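PDB 6NPS: AxyAgu115A, which is a family GH115 alpha-glucuronidase that probably removes glucuronic acid side groups from arabinoglucuronoxylan, acting in coordination with alpha-arabinofuranosidases. Local coordinates for residues Trp422-Tyr427 with Asn511-Ile516; Arg521-Asn526 with Ile640-Trp645; Val527-Pro532 with Asn955-Pro960; Gln582-Leu587 with Glu607-Cys612. The protein carries 3 engineered substitutions. One frame throughout, in Å; residues are numbered along the deposited sequence.

Interaction 1 (Trp422-Tyr427 with Asn511-Ile516); sequences WINSSY and NGYTKI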
# COMPACT_ATOMS: atom_id res chain seq x y z
N TRP A 422 21.24 17.64 -6.73
CA TRP A 422 22.34 16.75 -6.40
C TRP A 422 23.31 16.59 -7.58
O TRP A 422 24.48 16.97 -7.50
CB TRP A 422 21.75 15.39 -5.97
CG TRP A 422 22.75 14.34 -5.69
CD1 TRP A 422 23.84 14.44 -4.88
CD2 TRP A 422 22.75 13.01 -6.20
NE1 TRP A 422 24.53 13.25 -4.85
CE2 TRP A 422 23.89 12.35 -5.66
CE3 TRP A 422 21.92 12.32 -7.08
CZ2 TRP A 422 24.21 11.03 -5.97
CZ3 TRP A 422 22.24 10.99 -7.41
CH2 TRP A 422 23.38 10.36 -6.85
N ILE A 423 22.82 16.01 -8.67
CA ILE A 423 23.60 15.78 -9.88
C ILE A 423 22.76 16.28 -11.05
O ILE A 423 21.53 16.16 -11.01
CB ILE A 423 23.95 14.29 -10.06
CG1 ILE A 423 24.90 13.80 -8.99
CG2 ILE A 423 24.69 14.04 -11.36
CD1 ILE A 423 25.31 12.35 -9.26
N ASN A 424 23.42 16.84 -12.07
CA ASN A 424 22.76 17.26 -13.32
C ASN A 424 21.67 16.29 -13.75
O ASN A 424 21.90 15.08 -13.85
CB ASN A 424 23.82 17.37 -14.45
CG ASN A 424 23.22 17.70 -15.82
OD1 ASN A 424 22.29 18.48 -15.92
ND2 ASN A 424 23.78 17.11 -16.88
N SER A 425 20.47 16.83 -14.03
CA SER A 425 19.37 16.07 -14.62
C SER A 425 18.74 16.82 -15.79
O SER A 425 17.59 16.55 -16.15
CB SER A 425 18.31 15.73 -13.55
OG SER A 425 17.89 16.93 -12.91
N SER A 426 19.47 17.78 -16.38
CA SER A 426 19.03 18.53 -17.54
C SER A 426 19.57 17.92 -18.84
O SER A 426 20.60 17.24 -18.88
CB SER A 426 19.45 20.00 -17.44
OG SER A 426 18.97 20.54 -16.20
N TYR A 427 18.85 18.18 -19.91
CA TYR A 427 18.99 17.42 -21.16
C TYR A 427 19.10 18.41 -22.30
O TYR A 427 18.21 19.24 -22.46
CB TYR A 427 17.76 16.51 -21.29
CG TYR A 427 17.73 15.53 -22.45
CD1 TYR A 427 18.75 14.64 -22.66
CD2 TYR A 427 16.63 15.51 -23.32
CE1 TYR A 427 18.70 13.74 -23.79
CE2 TYR A 427 16.56 14.64 -24.40
CZ TYR A 427 17.58 13.74 -24.61
OH TYR A 427 17.50 12.89 -25.69
N ASN A 511 24.55 11.27 -23.19
CA ASN A 511 23.22 11.34 -23.77
C ASN A 511 22.27 10.41 -23.05
O ASN A 511 21.11 10.76 -22.79
CB ASN A 511 23.30 10.99 -25.25
CG ASN A 511 22.12 11.52 -26.02
OD1 ASN A 511 22.03 12.71 -26.29
ND2 ASN A 511 21.19 10.63 -26.36
N GLY A 512 22.75 9.20 -22.73
CA GLY A 512 22.01 8.22 -21.96
C GLY A 512 21.56 8.66 -20.59
O GLY A 512 20.36 8.64 -20.31
N TYR A 513 22.49 9.04 -19.69
CA TYR A 513 22.05 9.35 -18.34
C TYR A 513 21.18 10.60 -18.31
O TYR A 513 20.21 10.67 -17.53
CB TYR A 513 23.26 9.45 -17.38
CG TYR A 513 23.83 10.85 -17.13
CD1 TYR A 513 23.20 11.75 -16.28
CD2 TYR A 513 25.06 11.23 -17.72
CE1 TYR A 513 23.74 13.03 -16.04
CE2 TYR A 513 25.60 12.54 -17.48
CZ TYR A 513 24.93 13.41 -16.65
OH TYR A 513 25.46 14.70 -16.42
N THR A 514 21.46 11.59 -19.17
CA THR A 514 20.69 12.83 -19.06
C THR A 514 19.26 12.65 -19.56
O THR A 514 18.33 13.28 -19.01
CB THR A 514 21.37 14.02 -19.80
OG1 THR A 514 21.64 13.70 -21.19
CG2 THR A 514 22.65 14.46 -19.10
N LYS A 515 19.04 11.80 -20.58
CA LYS A 515 17.68 11.49 -21.00
C LYS A 515 16.88 10.83 -19.87
O LYS A 515 15.75 11.23 -19.57
CB LYS A 515 17.66 10.57 -22.25
CG LYS A 515 16.21 10.61 -22.80
CD LYS A 515 15.98 9.88 -24.05
CE LYS A 515 14.48 9.87 -24.40
NZ LYS A 515 13.98 10.99 -25.23
N ILE A 516 17.46 9.82 -19.23
CA ILE A 516 16.78 9.12 -18.13
C ILE A 516 16.58 10.04 -16.91
O ILE A 516 15.48 10.10 -16.34
CB ILE A 516 17.56 7.84 -17.79
CG1 ILE A 516 17.47 6.86 -18.97
CG2 ILE A 516 17.00 7.22 -16.47
CD1 ILE A 516 18.68 5.97 -19.03
O HOH W 1 19.50 13.28 -27.88
O HOH W 2 18.49 10.67 -27.13

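Interaction 2 (Arg521-Asn526 with Ile640-Trp645); sequences RPEAMN and IGFVHW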
# COMPACT_ATOMS: atom_id res chain seq x y z
N ARG A 521 13.55 13.29 -12.16
CA ARG A 521 14.77 13.78 -11.53
C ARG A 521 15.04 12.99 -10.24
O ARG A 521 14.13 12.41 -9.64
CB ARG A 521 14.63 15.28 -11.26
CG ARG A 521 14.51 16.11 -12.56
CD ARG A 521 14.71 17.58 -12.19
NE ARG A 521 14.17 18.54 -13.14
CZ ARG A 521 14.89 19.15 -14.09
NH1 ARG A 521 16.19 18.85 -14.24
NH2 ARG A 521 14.32 20.05 -14.88
N PRO A 522 16.31 12.90 -9.83
CA PRO A 522 16.71 11.93 -8.78
C PRO A 522 15.90 11.96 -7.49
O PRO A 522 15.45 10.90 -7.04
CB PRO A 522 18.17 12.34 -8.51
CG PRO A 522 18.64 12.88 -9.79
CD PRO A 522 17.49 13.47 -10.52
N GLU A 523 15.76 13.13 -6.85
CA GLU A 523 15.07 13.21 -5.57
C GLU A 523 13.61 12.79 -5.70
O GLU A 523 13.01 12.31 -4.73
CB GLU A 523 15.17 14.65 -5.02
CG GLU A 523 16.59 15.10 -4.67
CD GLU A 523 17.34 15.83 -5.82
OE1 GLU A 523 17.06 15.53 -7.04
OE2 GLU A 523 18.23 16.69 -5.49
N ALA A 524 13.03 12.99 -6.87
CA ALA A 524 11.64 12.63 -7.13
C ALA A 524 11.47 11.18 -7.59
O ALA A 524 10.35 10.75 -7.81
CB ALA A 524 11.06 13.56 -8.21
N MET A 525 12.55 10.48 -7.90
CA MET A 525 12.42 9.09 -8.32
C MET A 525 12.05 8.24 -7.11
O MET A 525 12.43 8.53 -5.97
CB MET A 525 13.73 8.64 -8.97
CG MET A 525 13.71 7.25 -9.70
SD MET A 525 12.27 6.83 -10.71
CE MET A 525 12.67 5.13 -11.08
N ASN A 526 11.19 7.25 -7.32
CA ASN A 526 10.69 6.48 -6.20
C ASN A 526 10.07 5.20 -6.72
O ASN A 526 10.11 4.91 -7.91
CB ASN A 526 9.66 7.27 -5.38
CG ASN A 526 9.71 6.91 -3.90
OD1 ASN A 526 9.44 5.75 -3.51
ND2 ASN A 526 10.11 7.87 -3.06
N ILE A 640 17.72 11.01 -1.88
CA ILE A 640 16.99 9.75 -2.03
C ILE A 640 15.62 9.88 -1.40
O ILE A 640 15.51 10.21 -0.21
CB ILE A 640 17.78 8.57 -1.44
CG1 ILE A 640 19.00 8.27 -2.35
CG2 ILE A 640 16.86 7.26 -1.40
CD1 ILE A 640 20.03 7.32 -1.68
N GLY A 641 14.57 9.57 -2.18
CA GLY A 641 13.24 9.32 -1.60
C GLY A 641 12.59 10.52 -0.93
O GLY A 641 12.00 10.37 0.14
N PHE A 642 12.69 11.71 -1.54
CA PHE A 642 12.03 12.87 -0.92
C PHE A 642 10.53 12.59 -0.82
O PHE A 642 9.95 12.00 -1.73
CB PHE A 642 12.25 14.15 -1.76
CG PHE A 642 13.57 14.80 -1.55
CD1 PHE A 642 14.67 14.06 -1.11
CD2 PHE A 642 13.72 16.18 -1.77
CE1 PHE A 642 15.92 14.68 -0.91
CE2 PHE A 642 14.96 16.80 -1.61
CZ PHE A 642 16.06 16.07 -1.17
N VAL A 643 9.93 12.94 0.31
CA VAL A 643 8.48 12.92 0.46
C VAL A 643 7.91 14.33 0.56
O VAL A 643 6.68 14.48 0.64
CB VAL A 643 8.04 12.12 1.71
CG1 VAL A 643 8.61 10.71 1.68
CG2 VAL A 643 8.46 12.82 2.96
N HIS A 644 8.76 15.35 0.66
CA HIS A 644 8.37 16.74 0.63
C HIS A 644 9.15 17.45 -0.46
O HIS A 644 9.93 16.85 -1.21
CB HIS A 644 8.65 17.43 1.97
CG HIS A 644 7.87 16.84 3.10
ND1 HIS A 644 6.48 16.82 3.10
CD2 HIS A 644 8.26 16.25 4.26
CE1 HIS A 644 6.06 16.27 4.23
NE2 HIS A 644 7.11 15.91 4.95
N TRP A 645 8.97 18.77 -0.53
CA TRP A 645 9.70 19.51 -1.54
C TRP A 645 11.18 19.53 -1.21
O TRP A 645 12.02 19.55 -2.12
CB TRP A 645 9.12 20.92 -1.63
CG TRP A 645 9.30 21.73 -0.44
CD1 TRP A 645 8.44 21.86 0.64
CD2 TRP A 645 10.42 22.58 -0.16
NE1 TRP A 645 8.98 22.74 1.54
CE2 TRP A 645 10.18 23.20 1.07
CE3 TRP A 645 11.60 22.89 -0.87
CZ2 TRP A 645 11.09 24.10 1.65
CZ3 TRP A 645 12.50 23.78 -0.32
CH2 TRP A 645 12.24 24.38 0.94
O HOH W 3 14.98 9.27 -4.97
O HOH W 4 10.81 10.57 -4.08
O HOH W 5 10.54 7.83 -0.09

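Interaction 3 (Val527-Pro532 with Asn955-Pro960); sequences VDVYHP and NSYLGP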
# COMPACT_ATOMS: atom_id res chain seq x y z
N VAL A 527 9.50 4.44 -5.80
CA VAL A 527 8.92 3.17 -6.20
C VAL A 527 7.59 3.40 -6.90
O VAL A 527 6.84 4.32 -6.57
CB VAL A 527 8.79 2.27 -4.96
CG1 VAL A 527 7.71 2.81 -4.06
CG2 VAL A 527 8.51 0.86 -5.38
N ASP A 528 7.31 2.61 -7.95
CA ASP A 528 6.04 2.67 -8.66
C ASP A 528 5.84 3.97 -9.44
O ASP A 528 4.72 4.29 -9.82
CB ASP A 528 4.86 2.44 -7.71
CG ASP A 528 4.85 1.03 -7.10
OD1 ASP A 528 5.32 0.08 -7.77
OD2 ASP A 528 4.38 0.87 -5.95
N VAL A 529 6.89 4.75 -9.69
CA VAL A 529 6.77 5.78 -10.72
C VAL A 529 6.61 5.10 -12.07
O VAL A 529 5.62 5.30 -12.78
CB VAL A 529 7.98 6.72 -10.67
CG1 VAL A 529 8.00 7.66 -11.87
CG2 VAL A 529 7.94 7.52 -9.28
N TYR A 530 7.56 4.25 -12.42
CA TYR A 530 7.41 3.33 -13.54
C TYR A 530 6.64 2.10 -13.08
O TYR A 530 6.77 1.65 -11.94
CB TYR A 530 8.78 2.88 -14.05
CG TYR A 530 9.58 3.96 -14.72
CD1 TYR A 530 10.26 4.93 -13.96
CD2 TYR A 530 9.67 4.02 -16.13
CE1 TYR A 530 10.99 5.94 -14.57
CE2 TYR A 530 10.42 5.01 -16.75
CZ TYR A 530 11.07 5.96 -15.96
OH TYR A 530 11.80 6.96 -16.54
N HIS A 531 5.81 1.55 -13.96
CA HIS A 531 5.04 0.40 -13.53
C HIS A 531 5.96 -0.82 -13.45
O HIS A 531 6.82 -1.00 -14.31
CB HIS A 531 3.88 0.12 -14.49
CG HIS A 531 2.83 -0.75 -13.88
ND1 HIS A 531 2.92 -2.13 -13.92
CD2 HIS A 531 1.74 -0.46 -13.14
CE1 HIS A 531 1.90 -2.65 -13.26
NE2 HIS A 531 1.16 -1.66 -12.78
N PRO A 532 5.81 -1.66 -12.43
CA PRO A 532 6.72 -2.82 -12.29
C PRO A 532 6.66 -3.78 -13.48
O PRO A 532 7.68 -4.42 -13.77
CB PRO A 532 6.22 -3.50 -11.01
CG PRO A 532 5.44 -2.53 -10.33
CD PRO A 532 4.84 -1.59 -11.35
N ASN A 955 -2.10 1.03 -16.79
CA ASN A 955 -1.38 2.23 -16.35
C ASN A 955 0.12 2.10 -16.58
O ASN A 955 0.69 1.01 -16.49
CB ASN A 955 -1.60 2.48 -14.87
CG ASN A 955 -2.98 2.99 -14.58
OD1 ASN A 955 -3.62 3.60 -15.44
ND2 ASN A 955 -3.46 2.75 -13.37
N SER A 956 0.77 3.24 -16.82
CA SER A 956 2.22 3.21 -16.98
C SER A 956 2.73 4.64 -16.88
O SER A 956 1.96 5.59 -16.95
CB SER A 956 2.61 2.59 -18.31
OG SER A 956 2.17 3.40 -19.37
N TYR A 957 4.05 4.77 -16.71
CA TYR A 957 4.65 6.10 -16.69
C TYR A 957 4.76 6.70 -18.08
O TYR A 957 4.48 7.88 -18.26
CB TYR A 957 6.04 6.05 -16.07
CG TYR A 957 6.63 7.42 -15.70
CD1 TYR A 957 5.91 8.32 -14.92
CD2 TYR A 957 7.92 7.76 -16.09
CE1 TYR A 957 6.49 9.58 -14.52
CE2 TYR A 957 8.51 9.03 -15.70
CZ TYR A 957 7.78 9.91 -14.93
OH TYR A 957 8.38 11.13 -14.54
N LEU A 958 5.18 5.90 -19.06
CA LEU A 958 5.46 6.38 -20.41
C LEU A 958 4.29 6.29 -21.37
O LEU A 958 4.41 6.75 -22.51
CB LEU A 958 6.63 5.61 -21.00
CG LEU A 958 7.93 5.60 -20.19
CD1 LEU A 958 8.89 4.71 -20.96
CD2 LEU A 958 8.51 7.03 -20.09
N GLY A 959 3.17 5.69 -20.98
CA GLY A 959 2.12 5.39 -21.92
C GLY A 959 2.40 4.08 -22.63
O GLY A 959 3.51 3.54 -22.53
N PRO A 960 1.41 3.57 -23.38
CA PRO A 960 1.57 2.28 -24.05
C PRO A 960 2.61 2.39 -25.14
O PRO A 960 2.72 3.42 -25.80
CB PRO A 960 0.19 2.01 -24.66
CG PRO A 960 -0.70 3.09 -24.17
CD PRO A 960 0.13 4.21 -23.71

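Interaction 4 (Gln582-Leu587 with Glu607-Cys612); sequences QKMWLL and EQVKAC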
# COMPACT_ATOMS: atom_id res chain seq x y z
N GLN A 582 18.32 5.36 -10.17
CA GLN A 582 17.15 4.91 -10.93
C GLN A 582 16.98 3.39 -10.80
O GLN A 582 15.89 2.89 -10.50
CB GLN A 582 17.28 5.28 -12.41
CG GLN A 582 17.42 6.76 -12.69
CD GLN A 582 16.08 7.45 -12.82
OE1 GLN A 582 15.10 6.83 -13.21
NE2 GLN A 582 16.03 8.74 -12.47
N LYS A 583 18.08 2.65 -10.98
CA LYS A 583 18.04 1.19 -10.91
C LYS A 583 17.54 0.72 -9.56
O LYS A 583 16.73 -0.22 -9.47
CB LYS A 583 19.43 0.65 -11.18
CG LYS A 583 19.62 -0.85 -10.99
CD LYS A 583 21.08 -1.18 -11.33
CE LYS A 583 21.46 -2.65 -11.09
NZ LYS A 583 22.98 -2.70 -11.14
N MET A 584 18.03 1.34 -8.49
CA MET A 584 17.62 0.97 -7.14
C MET A 584 16.12 1.01 -7.00
O MET A 584 15.51 0.08 -6.46
CB MET A 584 18.26 1.92 -6.12
CG MET A 584 17.82 1.62 -4.68
SD MET A 584 18.61 2.82 -3.54
CE MET A 584 17.66 4.28 -3.91
N TRP A 585 15.50 2.10 -7.45
CA TRP A 585 14.06 2.26 -7.31
C TRP A 585 13.28 1.33 -8.23
O TRP A 585 12.19 0.89 -7.87
CB TRP A 585 13.67 3.71 -7.58
CG TRP A 585 14.03 4.63 -6.42
CD1 TRP A 585 14.91 5.67 -6.44
CD2 TRP A 585 13.48 4.59 -5.10
NE1 TRP A 585 14.94 6.29 -5.22
CE2 TRP A 585 14.07 5.64 -4.37
CE3 TRP A 585 12.53 3.75 -4.47
CZ2 TRP A 585 13.76 5.91 -3.03
CZ3 TRP A 585 12.21 4.01 -3.14
CH2 TRP A 585 12.82 5.09 -2.43
N LEU A 586 13.76 1.14 -9.46
CA LEU A 586 13.11 0.23 -10.38
C LEU A 586 13.14 -1.21 -9.85
O LEU A 586 12.13 -1.91 -9.92
CB LEU A 586 13.79 0.31 -11.75
CG LEU A 586 13.59 1.65 -12.47
CD1 LEU A 586 14.53 1.68 -13.66
CD2 LEU A 586 12.20 1.80 -12.91
N LEU A 587 14.29 -1.65 -9.31
CA LEU A 587 14.35 -2.96 -8.64
C LEU A 587 13.43 -3.02 -7.43
O LEU A 587 12.87 -4.08 -7.12
CB LEU A 587 15.80 -3.27 -8.23
CG LEU A 587 16.76 -3.52 -9.38
CD1 LEU A 587 18.16 -3.53 -8.84
CD2 LEU A 587 16.49 -4.93 -10.13
N GLU A 607 17.81 -7.89 -1.99
CA GLU A 607 19.25 -7.81 -1.83
C GLU A 607 19.87 -6.93 -2.91
O GLU A 607 20.83 -6.20 -2.64
CB GLU A 607 19.87 -9.21 -1.84
CG GLU A 607 19.35 -10.09 -0.71
CD GLU A 607 19.66 -9.56 0.70
OE1 GLU A 607 18.83 -9.78 1.61
OE2 GLU A 607 20.73 -8.95 0.92
N GLN A 608 19.32 -6.96 -4.13
CA GLN A 608 19.83 -6.09 -5.19
C GLN A 608 19.55 -4.61 -4.88
O GLN A 608 20.38 -3.75 -5.16
CB GLN A 608 19.25 -6.52 -6.53
CG GLN A 608 19.88 -7.83 -6.98
CD GLN A 608 19.23 -8.41 -8.22
OE1 GLN A 608 18.12 -8.05 -8.57
NE2 GLN A 608 19.94 -9.32 -8.89
N VAL A 609 18.38 -4.31 -4.30
CA VAL A 609 18.08 -2.93 -3.91
C VAL A 609 19.08 -2.45 -2.87
O VAL A 609 19.65 -1.36 -2.99
CB VAL A 609 16.63 -2.83 -3.41
CG1 VAL A 609 16.35 -1.40 -2.84
CG2 VAL A 609 15.63 -3.17 -4.54
N LYS A 610 19.32 -3.29 -1.86
CA LYS A 610 20.27 -2.98 -0.80
C LYS A 610 21.66 -2.69 -1.36
O LYS A 610 22.36 -1.77 -0.90
CB LYS A 610 20.31 -4.17 0.17
CG LYS A 610 20.47 -3.87 1.62
CD LYS A 610 20.69 -5.15 2.48
CE LYS A 610 19.71 -6.26 2.14
NZ LYS A 610 19.77 -7.40 3.16
N ALA A 611 22.09 -3.48 -2.34
CA ALA A 611 23.43 -3.27 -2.91
C ALA A 611 23.52 -1.95 -3.68
O ALA A 611 24.59 -1.32 -3.70
CB ALA A 611 23.81 -4.43 -3.84
N CYS A 612 22.45 -1.56 -4.38
CA CYS A 612 22.41 -0.25 -5.03
C CYS A 612 22.55 0.87 -4.01
O CYS A 612 23.26 1.88 -4.25
CB CYS A 612 21.10 -0.07 -5.80
SG CYS A 612 21.06 -1.02 -7.31

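Interaction 1 (Trp422-Tyr427 with Asn511-Ile516)
Tyr-427, the N-cap residue of helix 428-440, lies along helix 500-519, its ring carried there by a CG anti to the backbone N (chi1 -175°). Its CB comes nearest, within 511-516, to Thr-514 O, at 4.0 Å. Further out, the ring edge at CD1 faces Thr-514 OG1, 3.4 Å away and near the ring plane; that hydroxyl is bonded to Leu-510 O one helical turn back. Over one face comes Lys-515, whose CA stands 4.0 Å from the ring centroid, 27° off the normal, a CH-pi contact. The lysine chain then runs alongside the ring in the same direction, CB near CE1 and CD near OH. At the tip, OH accepts from two waters that lead to OD1 and ND2 of Asn-511, and it is also bonded to Gly-822 O.

A second grip comes from Asn-424. Its OD1 takes the N-H of Ser-426 in an Asx turn, while ND2 donates to Tyr-513 OH at 3.0 Å (157°), with the amide plane about perpendicular to the ring. The contact thus ties the loop after strand 405-410 of the TIM barrel to helix 500-519, with helix 564-596 packing on Tyr-513 and helix 537-558 on Ile-516.

Interaction 2 (Arg521-Asn526 with Ile640-Trp645)
Two irregular segments meet here, closest at Glu-523 and Ile-640, whose CA atoms are 5.3 Å apart. Residues 522-524 have helical backbone angles. One direct backbone bond joins the segments: Phe-642 N donates to Glu-523 O at 3.3 Å, in the carbonyl plane but bent at the hydrogen (144°). Water extends this link. One molecule receives the N-H of Gly-641 and donates to the carbonyls of Pro-522 and Met-525; a second accepts from Asn-526 ND2 at 3.0 Å and lies 2.9 Å from Phe-642 O; a third joins the same ND2 to Gly-641 O.

Among the side chains, the CB-CG part of Glu-523 runs across one face of the Phe-642 ring. Its CB stands 3.8 Å from the ring centroid, 8° off the normal, and CG carries on toward CZ at 3.7 Å, so the aliphatic part makes a CH-pi contact. A bend at chi2 (92°) then turns the carboxylate away, and OE2 accepts from Glu-421 N.

The contact joins the loop between helices 500-519 and 537-558 to the one between helix 601-629 and strand 655-657. Helix 564-596 backs it through Trp-585, and beyond it His-644 stacks on His-683 of the second subunit.

Interaction 3 (Val527-Pro532 with Asn955-Pro960)
Neither segment is regular where they run closest, Tyr-530 beside Tyr-957 with CA atoms 5.0 Å apart and His-531 beside Ser-956. Tyr-957 carries the contact: with CG anti to its backbone N (chi1 -167°), its ring reaches in between Val-529 and Tyr-530. Val-529 CG1, likewise anti to its own N, sits over the centre of one face, 3.7 Å from the centroid and 14° off the normal, a CH-pi contact. The edge of the same ring is turned to the face of Tyr-530, with CD2 of Tyr-957 3.6 Å from CZ of Tyr-530. Centroids 4.8 Å apart and planes at 55° make this a tilted edge-to-face pair. At the base, Tyr-957 CB rests 3.4 Å from Val-529 O. Leu-958 CG adds a looser touch on CE2 of Tyr-530, at 4.3 Å, and the His-531 ring lies near Asn-955 O.

The direct contact is therefore apolar and aromatic, and polar links run through third residues. Glu-537 accepts from the backbone N of His-531, Tyr-957 and Leu-958, bracing both segments with one carboxylate. Tyr-957 OH is bonded to Asn-519 O, so ring packing and a shared acidic acceptor fasten the C-terminal loop to the helical region.

Interaction 4 (Gln582-Leu587 with Glu607-Cys612)
Helices 564-596 and 601-629 pack antiparallel, their short segments crossing at -159° with axes 8.7 Å apart, and Met-584 opposite Val-609 marks the closest CA pair.

Apolar packing makes up most of the interface. Met-584 CG, anti to its backbone N, meets Val-609 CG1 at 3.8 Å, the two side chains crossing at about a right angle. The other methyl, CG2, points at the next turn and lies 3.7 Å from Leu-587 CB, so that the valine straddles the step between residues 584 and 587. Tighter than usual is the approach of Met-584 CB to Cys-612 CB, 3.5 Å, a close carbon pair that marks tight packing at this turn. Leu-587, with CG anti to the carbonyl carbon, spreads its branches: CD1 stands 4.1 Å from Cys-612 SG, and CD2 lies 3.9 Å from Gln-608 OE1.

Contacts of sulfur and of long polar chains border this core. The extended Lys-583 runs its CG, CD and CE past Cys-612 SG, CG and CD both at 4.0 Å, while NZ continues to a long, weak ion pair with Asp-546. Met-584 bends at chi3 (74°), which brings CE over the Trp-585 ring of its own helix.

The salt bridge of 607-612 lies within that segment: Lys-610 NZ pairs with Glu-607 OE2 at 2.9 Å, and Tyr-657 OH bonds to Glu-607 OE1.

The pair forms a helical hairpin. Helix 537-558 packs on Lys-583 and Leu-586, strand 655-657 on Val-609, and Leu-659 of the second subunit on Lys-610.

In the fold
From the N terminus, interaction 1 comes first, closing an 83-residue loop that returns from the barrel to helix 500-519. It ends before interaction 2 opens at 521-526, yet the two touch through Ser-425 OG and Arg-521 NH1, 2.9 Å apart. Interactions 2 and 3 start on adjacent pieces of one loop and cross: 527-532 lies inside the loop closed by 640-645, but its partner 955-960 comes far later. Interaction 4, the hairpin, is nested within both. Trp-585 borders Asn-526, Val-527 and Gly-641, making helix 564-596 their common neighbour. Together the contacts bind the barrel, the helical region and the C-terminal domain.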